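Local coordinates for protein phenylacetaldehyde dehydrogenase (Burkholderia cenocepacia, PDB 4O5H) that probably oxidises phenylacetaldehyde to phenylacetate with NAD+ as the electron acceptor, as a member of the aldehyde dehydrogenase family, at residues N108-L112 with R219-L223; Q137-M142 with D475-P479. All coordinates share one frame; numbering follows the deposited sequence.

Interaction 1. Residues N108-L112 with R219-L223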
loop_
_atom_site.group_PDB
_atom_site.type_symbol
_atom_site.label_atom_id
_atom_site.label_comp_id
_atom_site.label_asym_id
_atom_site.label_seq_id
_atom_site.Cartn_x
_atom_site.Cartn_y
_atom_site.Cartn_z
ATOM N N ASN A 108 31.066 8.242 14.947
ATOM C CA ASN A 108 30.828 9.662 15.075
ATOM C C ASN A 108 29.546 9.952 15.854
ATOM O O ASN A 108 28.893 10.964 15.637
ATOM C CB ASN A 108 30.756 10.287 13.672
ATOM C CG ASN A 108 32.090 10.204 12.936
ATOM O OD1 ASN A 108 32.981 10.984 13.194
ATOM N ND2 ASN A 108 32.220 9.230 12.043
ATOM N N ALA A 109 29.227 9.069 16.787
ATOM C CA ALA A 109 27.957 9.099 17.499
ATOM C C ALA A 109 27.774 10.328 18.395
ATOM O O ALA A 109 26.707 10.926 18.409
ATOM C CB ALA A 109 27.798 7.820 18.307
ATOM N N ARG A 110 28.799 10.744 19.120
ATOM C CA ARG A 110 28.640 11.932 19.999
ATOM C C ARG A 110 28.385 13.202 19.192
ATOM O O ARG A 110 27.497 13.972 19.513
ATOM C CB ARG A 110 29.859 12.137 20.881
ATOM C CG ARG A 110 29.768 13.353 21.758
ATOM C CD ARG A 110 28.599 13.284 22.755
ATOM N NE ARG A 110 28.445 14.552 23.463
ATOM C CZ ARG A 110 27.732 14.715 24.570
ATOM N NH1 ARG A 110 27.064 13.712 25.078
ATOM N NH2 ARG A 110 27.691 15.890 25.178
ATOM N N GLU A 111 29.143 13.392 18.102
ATOM C CA GLU A 111 28.917 14.541 17.250
ATOM C C GLU A 111 27.487 14.558 16.676
ATOM O O GLU A 111 26.813 15.564 16.690
ATOM C CB GLU A 111 29.910 14.526 16.068
ATOM C CG GLU A 111 29.686 15.677 15.115
ATOM C CD GLU A 111 30.487 15.538 13.835
ATOM O OE1 GLU A 111 31.267 14.553 13.699
ATOM O OE2 GLU A 111 30.275 16.389 12.958
ATOM N N LEU A 112 27.042 13.421 16.169
ATOM C CA LEU A 112 25.670 13.331 15.656
ATOM C C LEU A 112 24.643 13.629 16.709
ATOM O O LEU A 112 23.646 14.304 16.436
ATOM C CB LEU A 112 25.420 11.941 15.053
ATOM C CG LEU A 112 26.129 11.696 13.684
ATOM C CD1 LEU A 112 26.135 10.224 13.319
ATOM C CD2 LEU A 112 25.445 12.494 12.616
ATOM N N ARG A 219 24.716 15.770 7.654
ATOM C CA ARG A 219 25.933 15.111 8.141
ATOM C C ARG A 219 25.921 13.645 7.738
ATOM O O ARG A 219 26.937 13.115 7.350
ATOM C CB ARG A 219 26.095 15.284 9.663
ATOM C CG ARG A 219 27.397 14.710 10.219
ATOM C CD ARG A 219 28.630 15.463 9.766
ATOM N NE ARG A 219 29.796 14.950 10.513
ATOM C CZ ARG A 219 30.775 14.213 10.011
ATOM N NH1 ARG A 219 30.851 13.940 8.711
ATOM N NH2 ARG A 219 31.691 13.746 10.824
ATOM N N LEU A 220 24.763 13.022 7.764
ATOM C CA LEU A 220 24.607 11.650 7.318
ATOM C C LEU A 220 24.961 11.519 5.830
ATOM O O LEU A 220 25.615 10.588 5.454
ATOM C CB LEU A 220 23.182 11.145 7.548
ATOM C CG LEU A 220 22.878 9.729 7.053
ATOM C CD1 LEU A 220 23.656 8.670 7.815
ATOM C CD2 LEU A 220 21.411 9.477 7.187
ATOM N N GLY A 221 24.609 12.503 5.030
ATOM C CA GLY A 221 25.079 12.586 3.617
ATOM C C GLY A 221 26.573 12.491 3.451
ATOM O O GLY A 221 27.053 11.763 2.611
ATOM N N GLU A 222 27.310 13.201 4.305
ATOM C CA GLU A 222 28.775 13.128 4.335
ATOM C C GLU A 222 29.234 11.691 4.644
ATOM O O GLU A 222 30.161 11.175 3.987
ATOM C CB GLU A 222 29.346 14.090 5.359
ATOM C CG GLU A 222 28.999 15.563 5.065
ATOM C CD GLU A 222 29.658 16.530 6.025
ATOM O OE1 GLU A 222 30.395 16.088 6.919
ATOM O OE2 GLU A 222 29.447 17.757 5.887
ATOM N N LEU A 223 28.590 11.042 5.622
ATOM C CA LEU A 223 28.986 9.695 6.010
ATOM C C LEU A 223 28.664 8.690 4.873
ATOM O O LEU A 223 29.397 7.732 4.647
ATOM C CB LEU A 223 28.305 9.286 7.350
ATOM C CG LEU A 223 28.637 10.185 8.563
ATOM C CD1 LEU A 223 27.929 9.682 9.801
ATOM C CD2 LEU A 223 30.126 10.252 8.834
#
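Leu112 and Arg219 bring the two backbones closest, their CA atoms 7.7 Å apart, and the chains stand wider at Asn108 and Leu223, where the CA atoms are 9.3 Å apart. The first turn of helix 109-120 thus faces the middle of helix 215-227. Arg219 grips the Glu111 carboxylate side-on with two nitrogens. Its NH2 gives a nearly straight bond to Glu111 OE1 (3.0 Å, 170°), meeting that oxygen on the syn side, while NE reaches OE2 at 2.9 Å from above the carboxylate plane. The two flat groups are therefore twisted, 36° apart. Glu111 runs out extended, but Arg219 bends at chi2 (68°), which presents its NE/NH2 edge to the carboxylate. Arg219 NH1 makes a weak, bent bond to Glu222 OE1 at 2.8 Å, so one arginine serves two acids in a salt-bridge network; Glu222 also pairs with Lys29. Helix 215-227 links parallel strands 204-208 and 234-236, a beta-alpha-beta crossover of the Rossmann-like domain that probably binds NAD, as in relatives. Phe26 of helix 21-28 packs on Arg219. Beside the salt bridge, Leu112 splits its branches: CD2 lies on Arg219 CG at 3.8 Å, and CD1 meets Leu223 CD1 tip to tip at 4.0 Å. Ile105 of helix 91-107 touches both leucines. Asn108 ND2 lies near Leu223 CD2 and is hydrogen-bonded to the carbonyl of Leu104.

Interaction 2. Residues Q137-M142 with D475-P479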
loop_
_atom_site.group_PDB
_atom_site.type_symbol
_atom_site.label_atom_id
_atom_site.label_comp_id
_atom_site.label_asym_id
_atom_site.label_seq_id
_atom_site.Cartn_x
_atom_site.Cartn_y
_atom_site.Cartn_z
ATOM N N GLN A 137 22.134 0.884 14.042
ATOM C CA GLN A 137 21.668 -0.487 14.021
ATOM C C GLN A 137 20.680 -0.739 12.889
ATOM O O GLN A 137 20.617 -1.844 12.388
ATOM C CB GLN A 137 21.032 -0.921 15.364
ATOM C CG GLN A 137 22.020 -1.001 16.499
ATOM C CD GLN A 137 22.904 -2.253 16.467
ATOM O OE1 GLN A 137 22.971 -2.988 15.475
ATOM N NE2 GLN A 137 23.638 -2.448 17.539
ATOM N N CYS A 138 19.886 0.270 12.515
ATOM C CA CYS A 138 18.959 0.106 11.414
ATOM C C CYS A 138 19.726 -0.174 10.126
ATOM O O CYS A 138 19.406 -1.103 9.413
ATOM C CB CYS A 138 18.098 1.345 11.222
ATOM S SG CYS A 138 16.828 1.127 9.952
ATOM N N PHE A 139 20.784 0.610 9.839
ATOM C CA PHE A 139 21.622 0.309 8.689
ATOM C C PHE A 139 22.271 -1.075 8.774
ATOM O O PHE A 139 22.349 -1.775 7.785
ATOM C CB PHE A 139 22.689 1.387 8.478
ATOM C CG PHE A 139 22.152 2.664 7.846
ATOM C CD1 PHE A 139 21.798 2.671 6.502
ATOM C CD2 PHE A 139 21.956 3.804 8.611
ATOM C CE1 PHE A 139 21.271 3.816 5.917
ATOM C CE2 PHE A 139 21.442 4.976 8.029
ATOM C CZ PHE A 139 21.089 4.969 6.683
ATOM N N ARG A 140 22.732 -1.465 9.957
ATOM C CA ARG A 140 23.388 -2.779 10.100
ATOM C C ARG A 140 22.374 -3.927 9.893
ATOM O O ARG A 140 22.639 -4.892 9.143
ATOM C CB ARG A 140 24.077 -2.911 11.478
ATOM C CG ARG A 140 24.802 -4.249 11.653
ATOM C CD ARG A 140 25.705 -4.236 12.858
ATOM N NE ARG A 140 26.762 -3.254 12.743
ATOM C CZ ARG A 140 26.939 -2.222 13.566
ATOM N NH1 ARG A 140 26.134 -1.992 14.589
ATOM N NH2 ARG A 140 27.956 -1.375 13.371
ATOM N N TYR A 141 21.218 -3.816 10.564
ATOM C CA TYR A 141 20.162 -4.842 10.454
ATOM C C TYR A 141 19.751 -5.010 8.982
ATOM O O TYR A 141 19.745 -6.129 8.431
ATOM C CB TYR A 141 18.985 -4.481 11.340
ATOM C CG TYR A 141 17.764 -5.362 11.164
ATOM C CD1 TYR A 141 17.644 -6.547 11.835
ATOM C CD2 TYR A 141 16.777 -5.031 10.238
ATOM C CE1 TYR A 141 16.544 -7.372 11.643
ATOM C CE2 TYR A 141 15.688 -5.857 10.015
ATOM C CZ TYR A 141 15.573 -7.021 10.745
ATOM O OH TYR A 141 14.482 -7.857 10.515
ATOM N N MET A 142 19.466 -3.890 8.306
ATOM C CA MET A 142 19.040 -3.953 6.909
ATOM C C MET A 142 20.147 -4.411 5.958
ATOM O O MET A 142 19.872 -5.036 4.951
ATOM C CB MET A 142 18.471 -2.582 6.476
ATOM C CG MET A 142 17.228 -2.139 7.266
ATOM S SD MET A 142 15.829 -3.237 6.992
ATOM C CE MET A 142 14.781 -2.713 8.347
ATOM N N ASP A 475 12.397 -1.964 17.959
ATOM C CA ASP A 475 13.496 -2.837 17.584
ATOM C C ASP A 475 13.466 -2.984 16.076
ATOM O O ASP A 475 12.394 -3.045 15.476
ATOM C CB ASP A 475 13.389 -4.202 18.244
ATOM C CG ASP A 475 14.632 -5.029 18.047
ATOM O OD1 ASP A 475 15.645 -4.770 18.732
ATOM O OD2 ASP A 475 14.648 -5.882 17.121
ATOM N N ASN A 476 14.649 -3.017 15.470
ATOM C CA ASN A 476 14.767 -3.112 14.022
ATOM C C ASN A 476 14.108 -4.341 13.408
ATOM O O ASN A 476 13.760 -4.345 12.221
ATOM C CB ASN A 476 16.243 -3.017 13.602
ATOM C CG ASN A 476 16.800 -1.623 13.809
ATOM O OD1 ASN A 476 17.742 -1.418 14.617
ATOM N ND2 ASN A 476 16.183 -0.655 13.219
ATOM N N ALA A 477 13.926 -5.402 14.200
ATOM C CA ALA A 477 13.301 -6.612 13.720
ATOM C C ALA A 477 11.765 -6.615 13.821
ATOM O O ALA A 477 11.126 -7.533 13.332
ATOM C CB ALA A 477 13.856 -7.821 14.460
ATOM N N LEU A 478 11.190 -5.610 14.452
ATOM C CA LEU A 478 9.746 -5.598 14.695
ATOM C C LEU A 478 9.073 -4.470 13.902
ATOM O O LEU A 478 9.330 -3.306 14.160
ATOM C CB LEU A 478 9.434 -5.424 16.179
ATOM C CG LEU A 478 7.962 -5.619 16.556
ATOM C CD1 LEU A 478 7.523 -7.058 16.378
ATOM C CD2 LEU A 478 7.723 -5.192 18.013
ATOM N N PRO A 479 8.212 -4.833 12.955
ATOM C CA PRO A 479 7.600 -3.804 12.122
ATOM C C PRO A 479 6.723 -2.845 12.924
ATOM O O PRO A 479 6.110 -3.217 13.933
ATOM C CB PRO A 479 6.778 -4.590 11.109
ATOM C CG PRO A 479 7.317 -5.984 11.136
ATOM C CD PRO A 479 7.850 -6.195 12.526
#
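A type I beta turn, Asp475 to Leu478, in the loop between strands 465-468 and 487-488 presses against helix 124-145 through Asn476 and Ala477. The Asn476 side chain sets out toward the helix, and its CA comes within 5.9 Å of that of Cys138. Its amide lies against Gln137 and Cys138: Asn476 ND2 sits 3.4 Å from Cys138 CB, while OD1 lies at the same distance from Gln137 CB. These are van der Waals contacts. One turn further along, Tyr141 lays a ring face over the loop. Asn476 O stands 3.3 Å above the Tyr141 ring plane, offset toward the rim, and Asn476 CB makes an off-centre CH-pi contact, 4.2 Å from the centroid of the Tyr141 ring. Ring and amide planes lie only 23° apart, and the side chains slide past each other in opposite directions. With CG opposite its backbone N, chi1 172° sends the Tyr141 ring out along the loop, where CE1 touches Ala477 CB at 3.9 Å; its OH is hydrogen-bonded to Trp145 NE1. The turn is braced from within by Asp475, whose OD2 accepts from Ala477 N at 3.0 Å. Its other oxygen, OD1, bonds to Met158 N of the second subunit, and Ala477 packs on Ile154 of that subunit. Helix and loop thus meet beside the dimer interface, and Asp475 OD2 receiving the amide two residues on is the signature of an Asx turn.

Interactions 1 and 2 lie 19 Å apart, centre to centre, on helices 109-120 and 124-145, which follow each other in the chain. Helix 91-107 packs against residues of both. Interaction 1 is the more buried and joins helix to helix within one subunit: a two-pronged salt bridge spans the gap, with leucines alongside it. Interaction 2 sets a helix against an irregular loop, partly buried and within reach of the second subunit; its helix and loop are held by van der Waals contacts of an amide, with a CH-pi contact to a tyrosine ring, while the carboxylate of Asp475 bonds within the turn and to the second subunit.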